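Local coordinates for protein fructose 1-phosphate kinase (Staphylococcus aureus, PDB 2JG5) that probably phosphorylates fructose 1-phosphate or tagatose 6-phosphate to the 1,6-bisphosphate with ATP, as a pfkB-family sugar kinase of the LacC subfamily, at residues L158-E163 / L176-N181. Numbering follows the deposited sequence.
Sequences LVVDAE and LFIKPN
Leu-176 N gives its hydrogen to Leu-158 O (2.6 Å), and two residues on Val-160 N reaches Phe-177 O (3.2 Å) in a nearly straight bond, 171° at the hydrogen. Further along, Lys-179 N turns only weakly to Val-160 O, and the Ile-178 CA–H points at that same oxygen, CA lying 3.3 Å from it. Water 1 fills in where the pairing slackens: it donates to Val-160 O and accepts from Ala-162 N and Lys-179 N, the last at 2.9 Å. The two backbones run parallel, as expected of a beta-alpha-beta crossover, here strand 157-161, helix 164-170 and strand 177-178 in the parallel sheet of a ribokinase-like fold. Strand 157-161 also bonds to strand 128-132, while Ile-178 and Pro-180 bond by their backbones to strand 214-217, so that 177-178 has strand 157-161 on one flank and strand 214-217 on the other.

On the face carrying Val-159 and Phe-177, Val-159 CG1 sits over the Phe-177 ring as a CH-pi contact, offset toward the rim and 3.4 Å from CZ. Val-159 CG2, the other branch, touches Leu-176 CD2 (4.0 Å), the two side chains lying side by side; helix 247-260 packs on Leu-176 and Phe-177. On the other face Val-160 CB meets Ile-178 CG2, and Tyr-144 of helix 143-154 packs on Val-160.

Asp-161 and Lys-179 extend alongside each other, the lysine chain bent at its last two torsions (chi3 72°, chi4 66°); CE lies against the carboxylate, 3.7 Å from Asp-161 OD1. Lys-179 NZ stays 4.3 Å from Asp-161 OD1, opposite charges near each other without direct contact. Water 2 donates to Asp-161 OD2 and weakly accepts from Lys-179 NZ, and the same OD2 forms a salt bridge with Lys-38.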
# COMPACT_ATOMS: atom_id res chain seq x y z
N LEU A 158 -11.23 -26.17 -19.37
CA LEU A 158 -10.07 -25.41 -18.91
C LEU A 158 -9.60 -24.38 -19.93
O LEU A 158 -9.32 -24.70 -21.08
CB LEU A 158 -8.91 -26.33 -18.52
CG LEU A 158 -7.67 -25.57 -18.06
CD1 LEU A 158 -7.77 -25.11 -16.59
CD2 LEU A 158 -6.45 -26.42 -18.29
N VAL A 159 -9.52 -23.13 -19.48
CA VAL A 159 -9.04 -22.01 -20.30
C VAL A 159 -7.74 -21.46 -19.71
O VAL A 159 -7.66 -21.15 -18.52
CB VAL A 159 -10.09 -20.90 -20.35
CG1 VAL A 159 -9.57 -19.72 -21.14
CG2 VAL A 159 -11.40 -21.42 -20.93
N VAL A 160 -6.72 -21.35 -20.54
CA VAL A 160 -5.42 -20.89 -20.07
C VAL A 160 -4.92 -19.68 -20.85
O VAL A 160 -4.93 -19.66 -22.08
CB VAL A 160 -4.37 -22.04 -20.14
CG1 VAL A 160 -2.95 -21.51 -19.89
CG2 VAL A 160 -4.73 -23.13 -19.15
N ASP A 161 -4.49 -18.67 -20.09
CA ASP A 161 -3.77 -17.53 -20.63
C ASP A 161 -2.49 -17.35 -19.81
O ASP A 161 -2.50 -16.76 -18.73
CB ASP A 161 -4.66 -16.29 -20.60
CG ASP A 161 -3.99 -15.07 -21.18
OD1 ASP A 161 -3.00 -15.20 -21.93
OD2 ASP A 161 -4.47 -13.95 -20.87
N ALA A 162 -1.39 -17.89 -20.33
CA ALA A 162 -0.12 -17.93 -19.59
C ALA A 162 1.09 -17.79 -20.53
O ALA A 162 0.93 -17.71 -21.74
CB ALA A 162 -0.03 -19.24 -18.78
N GLU A 163 2.29 -17.74 -19.95
CA GLU A 163 3.54 -17.75 -20.72
C GLU A 163 3.61 -19.05 -21.51
O GLU A 163 2.98 -20.05 -21.14
CB GLU A 163 4.75 -17.65 -19.79
CG GLU A 163 4.83 -16.38 -18.93
CD GLU A 163 5.65 -16.59 -17.64
OE1 GLU A 163 5.08 -16.45 -16.54
OE2 GLU A 163 6.86 -16.92 -17.74
N LEU A 176 -9.90 -25.86 -23.32
CA LEU A 176 -10.90 -25.39 -24.26
C LEU A 176 -10.28 -24.45 -25.29
O LEU A 176 -10.54 -24.57 -26.48
CB LEU A 176 -12.04 -24.70 -23.53
CG LEU A 176 -13.11 -24.07 -24.42
CD1 LEU A 176 -13.98 -25.17 -25.03
CD2 LEU A 176 -13.93 -23.08 -23.61
N PHE A 177 -9.50 -23.49 -24.81
CA PHE A 177 -8.54 -22.76 -25.62
C PHE A 177 -7.36 -22.26 -24.79
O PHE A 177 -7.46 -22.10 -23.57
CB PHE A 177 -9.18 -21.61 -26.42
CG PHE A 177 -9.66 -20.46 -25.58
CD1 PHE A 177 -8.84 -19.37 -25.35
CD2 PHE A 177 -10.96 -20.45 -25.07
CE1 PHE A 177 -9.29 -18.28 -24.59
CE2 PHE A 177 -11.42 -19.37 -24.31
CZ PHE A 177 -10.58 -18.28 -24.07
N ILE A 178 -6.24 -22.05 -25.48
CA ILE A 178 -5.11 -21.27 -24.98
C ILE A 178 -4.96 -19.98 -25.82
O ILE A 178 -5.56 -19.88 -26.90
CB ILE A 178 -3.81 -22.08 -24.98
CG1 ILE A 178 -3.60 -22.74 -26.35
CG2 ILE A 178 -3.85 -23.10 -23.84
CD1 ILE A 178 -2.21 -23.27 -26.59
N LYS A 179 -4.18 -19.02 -25.35
CA LYS A 179 -4.09 -17.73 -26.04
C LYS A 179 -2.66 -17.17 -26.23
O LYS A 179 -2.32 -16.13 -25.69
CB LYS A 179 -5.00 -16.68 -25.35
CG LYS A 179 -5.34 -15.50 -26.25
CD LYS A 179 -6.03 -14.35 -25.52
CE LYS A 179 -5.06 -13.62 -24.61
NZ LYS A 179 -4.00 -12.91 -25.39
N PRO A 180 -1.83 -17.86 -27.03
CA PRO A 180 -0.49 -17.31 -27.22
C PRO A 180 -0.48 -16.11 -28.17
O PRO A 180 -1.46 -15.85 -28.88
CB PRO A 180 0.28 -18.47 -27.84
CG PRO A 180 -0.76 -19.20 -28.63
CD PRO A 180 -2.02 -19.11 -27.79
N ASN A 181 0.62 -15.36 -28.18
CA ASN A 181 0.79 -14.36 -29.23
C ASN A 181 1.60 -14.92 -30.40
O ASN A 181 2.24 -15.98 -30.28
CB ASN A 181 1.35 -13.03 -28.70
CG ASN A 181 2.60 -13.20 -27.87
OD1 ASN A 181 3.61 -13.77 -28.32
ND2 ASN A 181 2.57 -12.69 -26.65
O HOH W 1 -2.13 -18.74 -23.26
O HOH W 2 -3.21 -12.19 -22.38